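Local coordinates for Low molecular weight protein-tyrosine-phosphatase yfkJ (Bacillus subtilis, PDB 4ETM) that removes phosphate from phosphotyrosine-containing proteins as a low molecular weight protein-tyrosine phosphatase and takes part in resistance to ethanol stress, at residues A37-L42 against I52-A57; P33-I38 against T158-L163; A44-E49 against S166-K171; S20-C25 against L87-S92. All coordinates share one frame; numbering follows the deposited sequence.

Interaction 1. Residues A37-L42 against I52-A57; sequences AIFRDL and IKADSA. With K (potassium ion), chain E.
I52 and A54 meet F39 where helix 31-45 packs on strand 52-58. These elements close a beta-alpha-beta crossover that starts at strand 19-25. The helix segment runs almost antiparallel to the strand segment, at 173°, with axes 8.3 Å apart.

I52 comes first. Its branch methyl CG2 lies 3.6 Å from CE2 of F39. It meets the phenyl ring at the edge, near the ring plane, and the two side chains cross at about a right angle. The F39 ring is brought down to the strand by a first torsion that sets CG anti to the backbone N (chi1 176°). The ring also packs on V21 and meets F23 of strand 19-25 edge-to-face.

K53 points away from the helix, and its backbone pairs with strand 19-25.

A54 turns back toward the helix. Its CB sits 3.8 Å from CD2 of F39, reaching the ring obliquely. The backbone of A54 is also tied to the helix through water. One water molecule accepts from R40 NH1 at 3.0 Å and from A54 N at 3.1 Å. This water lies at the edge of the R40 guanidinium, in its plane. The other terminal nitrogen, NH2, is held by a salt bridge to E36, which probably fixes how the group is turned.

D55 points away again. S56 follows, and its OG hydrogen-bonds to the same E36, so one carboxylate serves both helix and strand. The S56 carbonyl O faces a potassium ion at a long 3.3 Å, and N28 OD1 binds the same ion.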
loop_
_atom_site.group_PDB
_atom_site.type_symbol
_atom_site.label_atom_id
_atom_site.label_comp_id
_atom_site.label_asym_id
_atom_site.label_seq_id
_atom_site.Cartn_x
_atom_site.Cartn_y
_atom_site.Cartn_z
ATOM N N ALA A 37 -3.117 -19.556 10.732
ATOM C CA ALA A 37 -3.053 -20.616 11.732
ATOM C C ALA A 37 -3.434 -20.106 13.111
ATOM O O ALA A 37 -4.192 -20.753 13.832
ATOM C CB ALA A 37 -1.663 -21.216 11.762
ATOM N N ILE A 38 -2.899 -18.949 13.489
ATOM C CA ILE A 38 -3.178 -18.392 14.810
ATOM C C ILE A 38 -4.643 -18.008 14.943
ATOM O O ILE A 38 -5.292 -18.335 15.933
ATOM C CB ILE A 38 -2.282 -17.166 15.099
ATOM C CG1 ILE A 38 -0.856 -17.627 15.385
ATOM C CG2 ILE A 38 -2.822 -16.361 16.272
ATOM C CD1 ILE A 38 0.103 -16.478 15.655
ATOM N N PHE A 39 -5.165 -17.322 13.934
ATOM C CA PHE A 39 -6.555 -16.893 13.956
ATOM C C PHE A 39 -7.495 -18.086 14.018
ATOM O O PHE A 39 -8.506 -18.058 14.731
ATOM C CB PHE A 39 -6.861 -16.045 12.725
ATOM C CG PHE A 39 -8.282 -15.637 12.623
ATOM C CD1 PHE A 39 -8.731 -14.480 13.237
ATOM C CD2 PHE A 39 -9.181 -16.407 11.909
ATOM C CE1 PHE A 39 -10.050 -14.102 13.132
ATOM C CE2 PHE A 39 -10.503 -16.035 11.809
ATOM C CZ PHE A 39 -10.931 -14.880 12.410
ATOM N N ARG A 40 -7.171 -19.133 13.264
ATOM C CA ARG A 40 -7.981 -20.351 13.273
ATOM C C ARG A 40 -8.019 -20.941 14.676
ATOM O O ARG A 40 -9.080 -21.360 15.148
ATOM C CB ARG A 40 -7.436 -21.372 12.272
ATOM C CG ARG A 40 -7.918 -22.792 12.510
ATOM C CD ARG A 40 -7.987 -23.599 11.221
ATOM N NE ARG A 40 -6.714 -23.648 10.522
ATOM C CZ ARG A 40 -6.483 -23.118 9.322
ATOM N NH1 ARG A 40 -7.443 -22.504 8.644
ATOM N NH2 ARG A 40 -5.283 -23.226 8.793
ATOM N N ASP A 41 -6.866 -20.959 15.338
ATOM C CA ASP A 41 -6.756 -21.472 16.697
ATOM C C ASP A 41 -7.598 -20.668 17.686
ATOM O O ASP A 41 -8.290 -21.244 18.539
ATOM C CB ASP A 41 -5.290 -21.484 17.142
ATOM C CG ASP A 41 -5.102 -22.134 18.494
ATOM O OD1 ASP A 41 -5.286 -23.367 18.582
ATOM O OD2 ASP A 41 -4.767 -21.416 19.466
ATOM N N LEU A 42 -7.529 -19.345 17.585
ATOM C CA LEU A 42 -8.334 -18.464 18.424
ATOM C C LEU A 42 -9.829 -18.694 18.217
ATOM O O LEU A 42 -10.579 -18.788 19.187
ATOM C CB LEU A 42 -8.004 -16.993 18.183
ATOM C CG LEU A 42 -6.601 -16.541 18.593
ATOM C CD1 LEU A 42 -6.457 -15.023 18.453
ATOM C CD2 LEU A 42 -6.302 -16.980 20.012
ATOM N N ILE A 52 -16.736 -19.456 11.397
ATOM C CA ILE A 52 -15.667 -18.685 10.766
ATOM C C ILE A 52 -14.625 -19.578 10.086
ATOM O O ILE A 52 -14.145 -20.542 10.678
ATOM C CB ILE A 52 -14.960 -17.760 11.788
ATOM C CG1 ILE A 52 -15.969 -16.831 12.456
ATOM C CG2 ILE A 52 -13.870 -16.948 11.111
ATOM C CD1 ILE A 52 -15.345 -15.914 13.494
ATOM N N LYS A 53 -14.277 -19.247 8.842
ATOM C CA LYS A 53 -13.254 -19.973 8.107
ATOM C C LYS A 53 -12.152 -19.009 7.671
ATOM O O LYS A 53 -12.443 -17.903 7.216
ATOM C CB LYS A 53 -13.861 -20.652 6.881
ATOM C CG LYS A 53 -12.928 -21.663 6.243
ATOM C CD LYS A 53 -13.566 -22.361 5.052
ATOM C CE LYS A 53 -12.601 -23.360 4.428
ATOM N NZ LYS A 53 -13.244 -24.136 3.327
ATOM N N ALA A 54 -10.894 -19.423 7.798
ATOM C CA ALA A 54 -9.782 -18.565 7.382
ATOM C C ALA A 54 -8.902 -19.221 6.316
ATOM O O ALA A 54 -8.834 -20.450 6.226
ATOM C CB ALA A 54 -8.945 -18.145 8.594
ATOM N N ASP A 55 -8.247 -18.385 5.506
ATOM C CA ASP A 55 -7.316 -18.832 4.474
ATOM C C ASP A 55 -6.259 -17.742 4.373
ATOM O O ASP A 55 -6.376 -16.706 5.030
ATOM C CB ASP A 55 -8.016 -19.011 3.121
ATOM C CG ASP A 55 -7.132 -19.686 2.071
ATOM O OD1 ASP A 55 -6.141 -20.358 2.444
ATOM O OD2 ASP A 55 -7.441 -19.559 0.857
ATOM N N SER A 56 -5.214 -17.959 3.579
ATOM C CA SER A 56 -4.256 -16.884 3.331
ATOM C C SER A 56 -3.858 -16.854 1.866
ATOM O O SER A 56 -4.239 -17.716 1.121
ATOM C CB SER A 56 -3.043 -16.935 4.273
ATOM O OG SER A 56 -2.371 -18.175 4.264
ATOM N N ALA A 57 -3.117 -15.854 1.440
ATOM C CA ALA A 57 -2.635 -15.795 0.055
ATOM C C ALA A 57 -1.646 -14.658 -0.039
ATOM O O ALA A 57 -1.631 -13.758 0.809
ATOM C CB ALA A 57 -3.786 -15.574 -0.937
HETATM K K K E . -2.219 -20.337 1.480
HETATM O O HOH W 1 -10.380 -22.171 9.052
HETATM O O HOH W 2 0.156 -20.645 3.716
#

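Interaction 2. Residues P33-I38 against T158-L163; sequences PMAEAI and TGCEQL
A35 and C160 bring their two helices together, with CA atoms 6.9 Å apart at the nearest point of the backbones. The small side chains of A35 and C160 are consistent with so close an approach. C160 directs its side chain toward helix 31-45. Its first torsion sets SG anti to the carbonyl carbon (chi1 -74°). The sulfur then lies beside the A35 backbone, 3.7 Å from A35 O and 4.2 Å from A35 CB. It touches main chain and methyl together.

One turn further on, I38 meets the base of the same cysteine. Its branch methyl CG2 packs 4.1 Å from C160 CB. A35 and I38 thus receive C160 between them, the first at its sulfur and the second at its CB. The contact is small and buried. Apart from the sulfur beside the A35 carbonyl, it is apolar packing.

C160 also touches F39 and L42 on the same helix. I156, one turn earlier on helix 149-170, adds to the packing on M34, A35 and I38. M34, A37 and I38 also meet helix 70-78. A35 and L163 both pack on F23 of strand 19-25, so the two helices lie side by side on one face of the parallel sheet.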
loop_
_atom_site.group_PDB
_atom_site.type_symbol
_atom_site.label_atom_id
_atom_site.label_comp_id
_atom_site.label_asym_id
_atom_site.label_seq_id
_atom_site.Cartn_x
_atom_site.Cartn_y
_atom_site.Cartn_z
ATOM N N PRO A 33 0.496 -16.906 6.567
ATOM C CA PRO A 33 0.234 -18.252 7.087
ATOM C C PRO A 33 0.222 -18.266 8.613
ATOM O O PRO A 33 -0.586 -18.978 9.201
ATOM C CB PRO A 33 1.409 -19.077 6.539
ATOM C CG PRO A 33 1.833 -18.331 5.300
ATOM C CD PRO A 33 1.683 -16.892 5.683
ATOM N N MET A 34 1.091 -17.475 9.243
ATOM C CA MET A 34 1.123 -17.421 10.709
ATOM C C MET A 34 -0.204 -16.881 11.220
ATOM O O MET A 34 -0.745 -17.381 12.202
ATOM C CB MET A 34 2.271 -16.543 11.203
ATOM C CG MET A 34 2.517 -16.649 12.695
ATOM S SD MET A 34 3.737 -15.496 13.386
ATOM C CE MET A 34 5.254 -16.003 12.584
ATOM N N ALA A 35 -0.731 -15.871 10.528
ATOM C CA ALA A 35 -1.989 -15.267 10.943
ATOM C C ALA A 35 -3.141 -16.241 10.741
ATOM O O ALA A 35 -3.971 -16.419 11.632
ATOM C CB ALA A 35 -2.244 -13.981 10.201
ATOM N N GLU A 36 -3.181 -16.867 9.570
ATOM C CA GLU A 36 -4.178 -17.896 9.290
ATOM C C GLU A 36 -4.253 -18.958 10.406
ATOM O O GLU A 36 -5.327 -19.213 10.972
ATOM C CB GLU A 36 -3.897 -18.549 7.926
ATOM C CG GLU A 36 -5.003 -19.517 7.499
ATOM C CD GLU A 36 -4.578 -20.487 6.425
ATOM O OE1 GLU A 36 -5.194 -21.579 6.360
ATOM O OE2 GLU A 36 -3.657 -20.166 5.643
ATOM N N ALA A 37 -3.117 -19.556 10.732
ATOM C CA ALA A 37 -3.053 -20.616 11.732
ATOM C C ALA A 37 -3.434 -20.106 13.111
ATOM O O ALA A 37 -4.192 -20.753 13.832
ATOM C CB ALA A 37 -1.663 -21.216 11.762
ATOM N N ILE A 38 -2.899 -18.949 13.489
ATOM C CA ILE A 38 -3.178 -18.392 14.810
ATOM C C ILE A 38 -4.643 -18.008 14.943
ATOM O O ILE A 38 -5.292 -18.335 15.933
ATOM C CB ILE A 38 -2.282 -17.166 15.099
ATOM C CG1 ILE A 38 -0.856 -17.627 15.385
ATOM C CG2 ILE A 38 -2.822 -16.361 16.272
ATOM C CD1 ILE A 38 0.103 -16.478 15.655
ATOM N N THR A 158 -1.740 -10.411 18.878
ATOM C CA THR A 158 -2.627 -9.348 19.344
ATOM C C THR A 158 -3.595 -8.909 18.244
ATOM O O THR A 158 -4.776 -8.658 18.495
ATOM C CB THR A 158 -1.841 -8.139 19.893
ATOM O OG1 THR A 158 -1.050 -7.554 18.856
ATOM C CG2 THR A 158 -0.930 -8.581 21.012
ATOM N N GLY A 159 -3.096 -8.841 17.020
ATOM C CA GLY A 159 -3.934 -8.429 15.917
ATOM C C GLY A 159 -5.080 -9.404 15.708
ATOM O O GLY A 159 -6.219 -8.982 15.515
ATOM N N CYS A 160 -4.776 -10.700 15.718
ATOM C CA CYS A 160 -5.800 -11.722 15.507
ATOM C C CYS A 160 -6.825 -11.741 16.631
ATOM O O CYS A 160 -8.010 -11.987 16.390
ATOM C CB CYS A 160 -5.182 -13.104 15.349
ATOM S SG CYS A 160 -4.370 -13.371 13.759
ATOM N N GLU A 161 -6.363 -11.491 17.853
ATOM C CA GLU A 161 -7.256 -11.386 18.998
ATOM C C GLU A 161 -8.277 -10.271 18.808
ATOM O O GLU A 161 -9.479 -10.484 18.990
ATOM C CB GLU A 161 -6.455 -11.169 20.289
ATOM C CG GLU A 161 -5.749 -12.419 20.769
ATOM C CD GLU A 161 -4.763 -12.155 21.885
ATOM O OE1 GLU A 161 -4.851 -11.079 22.520
ATOM O OE2 GLU A 161 -3.899 -13.028 22.124
ATOM N N GLN A 162 -7.799 -9.083 18.453
ATOM C CA GLN A 162 -8.672 -7.930 18.262
ATOM C C GLN A 162 -9.570 -8.127 17.051
ATOM O O GLN A 162 -10.750 -7.786 17.088
ATOM C CB GLN A 162 -7.846 -6.656 18.076
ATOM C CG GLN A 162 -7.029 -6.296 19.289
ATOM C CD GLN A 162 -7.898 -6.113 20.497
ATOM O OE1 GLN A 162 -9.041 -5.673 20.384
ATOM N NE2 GLN A 162 -7.375 -6.465 21.666
ATOM N N LEU A 163 -8.996 -8.659 15.974
ATOM C CA LEU A 163 -9.763 -8.937 14.762
ATOM C C LEU A 163 -10.935 -9.859 15.061
ATOM O O LEU A 163 -12.074 -9.545 14.720
ATOM C CB LEU A 163 -8.881 -9.583 13.685
ATOM C CG LEU A 163 -9.665 -10.074 12.454
ATOM C CD1 LEU A 163 -10.399 -8.942 11.743
ATOM C CD2 LEU A 163 -8.727 -10.796 11.491
#

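Interaction 3. Residues A44-E49 against S166-K171; sequences AKKGLE and SIQKEK
L48 lays its CD1 methyl against the carboxamide of Q168, 3.2 Å from OE1. The residue follows the end of helix 31-45, which closes in a Schellman motif. G47 takes the positive phi of that motif (71°), and its N bonds back to A44 O at 2.9 Å. The turn carries the chain round so that K46 and L48, on either side of the glycine in sequence, both direct their side chains toward helix 149-170.

Q168 reaches out from the last turn of that helix. Its chain is extended beyond CG, which takes the amide across to the turn. The L48 contact is tight for a methyl and an oxygen. CD1 also lies 3.9 Å from Q168 CD, so the methyl sits against the carbonyl of the amide.

The aliphatic part of K46 comes at about a right angle to the glutamine. The bend at the second torsion (chi2 -82°) turns CD back, so that it joins CB and CG near the amide oxygen. The contact joins the C-terminal ends of two neighbouring helices, away from the active site. L48 is buried, while K46 lies at the surface, with its CB 4.0 Å from Q168 OE1.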
loop_
_atom_site.group_PDB
_atom_site.type_symbol
_atom_site.label_atom_id
_atom_site.label_comp_id
_atom_site.label_asym_id
_atom_site.label_seq_id
_atom_site.Cartn_x
_atom_site.Cartn_y
_atom_site.Cartn_z
ATOM N N ALA A 44 -11.320 -21.399 17.161
ATOM C CA ALA A 44 -11.662 -22.712 17.705
ATOM C C ALA A 44 -11.847 -22.651 19.216
ATOM O O ALA A 44 -12.759 -23.275 19.761
ATOM C CB ALA A 44 -10.599 -23.741 17.334
ATOM N N LYS A 45 -10.987 -21.888 19.885
ATOM C CA LYS A 45 -11.053 -21.740 21.338
ATOM C C LYS A 45 -12.376 -21.113 21.770
ATOM O O LYS A 45 -12.880 -21.387 22.863
ATOM C CB LYS A 45 -9.889 -20.892 21.850
ATOM C CG LYS A 45 -8.551 -21.617 21.911
ATOM C CD LYS A 45 -7.462 -20.695 22.442
ATOM C CE LYS A 45 -6.093 -21.362 22.428
ATOM N NZ LYS A 45 -4.985 -20.351 22.444
ATOM N N LYS A 46 -12.931 -20.271 20.900
ATOM C CA LYS A 46 -14.194 -19.596 21.165
ATOM C C LYS A 46 -15.373 -20.451 20.721
ATOM O O LYS A 46 -16.522 -20.059 20.890
ATOM C CB LYS A 46 -14.234 -18.247 20.441
ATOM C CG LYS A 46 -13.144 -17.282 20.861
ATOM C CD LYS A 46 -13.505 -16.544 22.138
ATOM C CE LYS A 46 -12.516 -15.417 22.399
ATOM N NZ LYS A 46 -12.865 -14.609 23.598
ATOM N N GLY A 47 -15.084 -21.620 20.157
ATOM C CA GLY A 47 -16.125 -22.501 19.657
ATOM C C GLY A 47 -16.784 -21.956 18.401
ATOM O O GLY A 47 -18.000 -22.059 18.231
ATOM N N LEU A 48 -15.982 -21.370 17.513
ATOM C CA LEU A 48 -16.532 -20.767 16.307
ATOM C C LEU A 48 -16.075 -21.457 15.028
ATOM O O LEU A 48 -16.216 -20.895 13.936
ATOM C CB LEU A 48 -16.202 -19.274 16.257
ATOM C CG LEU A 48 -16.868 -18.455 17.367
ATOM C CD1 LEU A 48 -16.219 -17.094 17.446
ATOM C CD2 LEU A 48 -18.371 -18.311 17.142
ATOM N N GLU A 49 -15.550 -22.677 15.160
ATOM C CA GLU A 49 -15.102 -23.451 14.002
ATOM C C GLU A 49 -16.201 -23.660 12.964
ATOM O O GLU A 49 -15.914 -23.853 11.788
ATOM C CB GLU A 49 -14.530 -24.813 14.418
ATOM C CG GLU A 49 -13.175 -24.749 15.090
ATOM C CD GLU A 49 -12.157 -25.723 14.498
ATOM O OE1 GLU A 49 -12.334 -26.951 14.663
ATOM O OE2 GLU A 49 -11.175 -25.254 13.871
ATOM N N SER A 166 -13.651 -8.089 16.949
ATOM C CA SER A 166 -14.340 -7.149 16.069
ATOM C C SER A 166 -15.360 -7.902 15.217
ATOM O O SER A 166 -16.490 -7.449 15.032
ATOM C CB SER A 166 -13.324 -6.419 15.179
ATOM O OG SER A 166 -13.969 -5.624 14.201
ATOM N N ILE A 167 -14.961 -9.062 14.710
ATOM C CA ILE A 167 -15.870 -9.898 13.938
ATOM C C ILE A 167 -17.011 -10.429 14.812
ATOM O O ILE A 167 -18.167 -10.454 14.382
ATOM C CB ILE A 167 -15.128 -11.065 13.259
ATOM C CG1 ILE A 167 -14.022 -10.529 12.346
ATOM C CG2 ILE A 167 -16.086 -11.910 12.459
ATOM C CD1 ILE A 167 -13.154 -11.593 11.708
ATOM N N GLN A 168 -16.697 -10.830 16.043
ATOM C CA GLN A 168 -17.728 -11.298 16.978
ATOM C C GLN A 168 -18.741 -10.201 17.315
ATOM O O GLN A 168 -19.942 -10.464 17.453
ATOM C CB GLN A 168 -17.104 -11.822 18.274
ATOM C CG GLN A 168 -16.446 -13.187 18.174
ATOM C CD GLN A 168 -16.134 -13.765 19.546
ATOM O OE1 GLN A 168 -16.391 -14.939 19.816
ATOM N NE2 GLN A 168 -15.590 -12.933 20.426
ATOM N N LYS A 169 -18.260 -8.971 17.462
ATOM C CA LYS A 169 -19.149 -7.844 17.715
ATOM C C LYS A 169 -19.969 -7.474 16.478
ATOM O O LYS A 169 -21.180 -7.250 16.572
ATOM C CB LYS A 169 -18.364 -6.626 18.201
ATOM C CG LYS A 169 -19.235 -5.397 18.420
ATOM C CD LYS A 169 -18.447 -4.248 19.035
ATOM C CE LYS A 169 -19.357 -3.062 19.334
ATOM N NZ LYS A 169 -18.611 -1.939 19.973
ATOM N N GLU A 170 -19.306 -7.415 15.325
ATOM C CA GLU A 170 -19.951 -7.003 14.076
ATOM C C GLU A 170 -21.021 -7.983 13.602
ATOM O O GLU A 170 -22.161 -7.591 13.344
ATOM C CB GLU A 170 -18.907 -6.794 12.970
ATOM C CG GLU A 170 -19.495 -6.494 11.593
ATOM C CD GLU A 170 -20.121 -5.108 11.504
ATOM O OE1 GLU A 170 -19.885 -4.285 12.415
ATOM O OE2 GLU A 170 -20.853 -4.840 10.523
ATOM N N LYS A 171 -20.645 -9.255 13.491
ATOM C CA LYS A 171 -21.562 -10.295 13.036
ATOM C C LYS A 171 -22.423 -10.802 14.186
ATOM O O LYS A 171 -23.175 -11.766 14.025
ATOM C CB LYS A 171 -20.790 -11.460 12.410
ATOM C CG LYS A 171 -19.552 -11.048 11.635
ATOM C CD LYS A 171 -19.735 -11.150 10.132
ATOM C CE LYS A 171 -20.749 -10.150 9.614
ATOM N NZ LYS A 171 -20.466 -9.775 8.202
#

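Interaction 4. Residues S20-C25 against L87-S92; sequences SVLFVC and LARQVS
L22 supplies most of the strand's side of this contact, meeting R89 and V91 with its two methyls. The strand reaches it after S20, whose backbone N is hydrogen-bonded to D100, and V21, which belongs to the other face of the sheet.

At L22 the side chain extends toward the loop, with CG anti to the backbone N (chi1 177°). CD1 lies 3.7 Å from R89 NH2, approaching the guanidinium obliquely. The arginine comes from the opposite direction, its chain extended from CG to NE. Its charged end is taken up by acids outside the two segments, in salt bridges from NH1 to D95 and from NH2 to D55. These two partners probably fix the rotation of the guanidinium beside the leucine methyl. The other methyl, CD2, is 4.1 Å from V91 CG2, and these two side chains cross obliquely.

F23 turns to the helix side and carries V21 CG1 on one face of its ring. Strand 19-25 is a central strand of the parallel sheet. It leads into the phosphate-binding P-loop of the family, the CX5R motif that runs from C25 to R31.

V24 points to the same side as L22 and is buried, but it stands farther from the loop. Its CG2 is 4.7 Å from V91 CG2.

C25, the catalytic nucleophile, ends the strand and packs on R31 and S32. Segment 87-92 also holds the P-loop through its backbone, as R89 N donates a hydrogen bond to N28 OD1.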
loop_
_atom_site.group_PDB
_atom_site.type_symbol
_atom_site.label_atom_id
_atom_site.label_comp_id
_atom_site.label_asym_id
_atom_site.label_seq_id
_atom_site.Cartn_x
_atom_site.Cartn_y
_atom_site.Cartn_z
ATOM N N SER A 20 -15.970 -15.756 6.108
ATOM C CA SER A 20 -14.650 -16.099 5.600
ATOM C C SER A 20 -13.679 -14.936 5.720
ATOM O O SER A 20 -14.039 -13.779 5.474
ATOM C CB SER A 20 -14.727 -16.568 4.149
ATOM O OG SER A 20 -15.452 -15.633 3.372
ATOM N N VAL A 21 -12.447 -15.267 6.089
ATOM C CA VAL A 21 -11.384 -14.300 6.318
ATOM C C VAL A 21 -10.148 -14.714 5.516
ATOM O O VAL A 21 -9.663 -15.826 5.672
ATOM C CB VAL A 21 -11.022 -14.249 7.816
ATOM C CG1 VAL A 21 -9.931 -13.233 8.076
ATOM C CG2 VAL A 21 -12.260 -13.931 8.649
ATOM N N LEU A 22 -9.659 -13.829 4.652
ATOM C CA LEU A 22 -8.426 -14.084 3.900
ATOM C C LEU A 22 -7.315 -13.179 4.409
ATOM O O LEU A 22 -7.446 -11.960 4.378
ATOM C CB LEU A 22 -8.637 -13.859 2.404
ATOM C CG LEU A 22 -7.349 -14.041 1.603
ATOM C CD1 LEU A 22 -6.949 -15.497 1.597
ATOM C CD2 LEU A 22 -7.530 -13.519 0.175
ATOM N N PHE A 23 -6.244 -13.787 4.920
ATOM C CA PHE A 23 -5.056 -13.048 5.346
ATOM C C PHE A 23 -4.096 -12.912 4.184
ATOM O O PHE A 23 -3.862 -13.867 3.457
ATOM C CB PHE A 23 -4.367 -13.721 6.526
ATOM C CG PHE A 23 -5.196 -13.752 7.763
ATOM C CD1 PHE A 23 -5.274 -12.641 8.590
ATOM C CD2 PHE A 23 -5.922 -14.886 8.094
ATOM C CE1 PHE A 23 -6.046 -12.663 9.737
ATOM C CE2 PHE A 23 -6.704 -14.916 9.253
ATOM C CZ PHE A 23 -6.770 -13.803 10.066
ATOM N N VAL A 24 -3.573 -11.713 3.973
ATOM C CA VAL A 24 -2.737 -11.482 2.798
ATOM C C VAL A 24 -1.428 -10.792 3.150
ATOM O O VAL A 24 -1.409 -9.751 3.833
ATOM C CB VAL A 24 -3.477 -10.638 1.725
ATOM C CG1 VAL A 24 -2.586 -10.382 0.510
ATOM C CG2 VAL A 24 -4.761 -11.320 1.279
ATOM N N CYS A 25 -0.330 -11.373 2.677
ATOM C CA CYS A 25 0.972 -10.730 2.794
ATOM C C CYS A 25 1.656 -10.743 1.426
ATOM O O CYS A 25 1.008 -10.919 0.406
ATOM C CB CYS A 25 1.823 -11.404 3.868
ATOM S SG CYS A 25 2.214 -13.124 3.594
ATOM N N LEU A 87 -0.155 -24.311 2.152
ATOM C CA LEU A 87 0.805 -24.197 1.051
ATOM C C LEU A 87 0.582 -22.916 0.281
ATOM O O LEU A 87 -0.503 -22.721 -0.237
ATOM C CB LEU A 87 0.604 -25.333 0.056
ATOM C CG LEU A 87 0.898 -26.765 0.458
ATOM C CD1 LEU A 87 0.510 -27.669 -0.694
ATOM C CD2 LEU A 87 2.372 -26.898 0.787
ATOM N N ALA A 88 1.612 -22.103 0.104
ATOM C CA ALA A 88 1.466 -20.778 -0.493
ATOM C C ALA A 88 0.684 -20.713 -1.809
ATOM O O ALA A 88 0.797 -21.598 -2.666
ATOM C CB ALA A 88 2.834 -20.128 -0.679
ATOM N N ARG A 89 -0.079 -19.636 -1.958
ATOM C CA ARG A 89 -0.805 -19.356 -3.191
ATOM C C ARG A 89 -0.861 -17.858 -3.408
ATOM O O ARG A 89 -0.670 -17.078 -2.471
ATOM C CB ARG A 89 -2.217 -19.942 -3.157
ATOM C CG ARG A 89 -3.262 -19.086 -2.441
ATOM C CD ARG A 89 -4.625 -19.784 -2.497
ATOM N NE ARG A 89 -5.663 -19.119 -1.717
ATOM C CZ ARG A 89 -6.417 -18.126 -2.177
ATOM N NH1 ARG A 89 -6.244 -17.662 -3.416
ATOM N NH2 ARG A 89 -7.338 -17.590 -1.396
ATOM N N GLN A 90 -1.105 -17.451 -4.645
ATOM C CA GLN A 90 -1.119 -16.046 -4.989
ATOM C C GLN A 90 -2.565 -15.583 -5.060
ATOM O O GLN A 90 -3.404 -16.251 -5.647
ATOM C CB GLN A 90 -0.431 -15.827 -6.335
ATOM C CG GLN A 90 -0.332 -14.373 -6.776
ATOM C CD GLN A 90 0.594 -14.198 -7.962
ATOM O OE1 GLN A 90 0.667 -15.060 -8.841
ATOM N NE2 GLN A 90 1.304 -13.089 -7.999
ATOM N N VAL A 91 -2.847 -14.435 -4.461
ATOM C CA VAL A 91 -4.195 -13.891 -4.456
ATOM C C VAL A 91 -4.657 -13.522 -5.870
ATOM O O VAL A 91 -3.858 -13.173 -6.732
ATOM C CB VAL A 91 -4.265 -12.661 -3.544
ATOM C CG1 VAL A 91 -3.503 -11.498 -4.169
ATOM C CG2 VAL A 91 -5.713 -12.295 -3.240
ATOM N N SER A 92 -5.958 -13.623 -6.099
ATOM C CA SER A 92 -6.523 -13.295 -7.398
ATOM C C SER A 92 -7.739 -12.406 -7.213
ATOM O O SER A 92 -8.227 -12.227 -6.088
ATOM C CB SER A 92 -6.899 -14.563 -8.153
ATOM O OG SER A 92 -7.901 -15.276 -7.465
#

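Interactions 1, 2 and 3 all use helix 31-45 or the turn that ends it. Interaction 1 seats the helix on strand 52-58. Interactions 2 and 3 join it to helix 149-170, first in the buried middle and then at the outer end. Interaction 4 lies on the other face of the sheet, beside the strand that leads to the nucleophile. Interaction 2 is wholly buried and mostly apolar. Interactions 1 and 4 set apolar packing, around a phenyl ring in the first and a leucine in the second, beside an arginine held by one or more acids. Interaction 3, farthest from the chain centre, sets a partly exposed amide against aliphatic carbons.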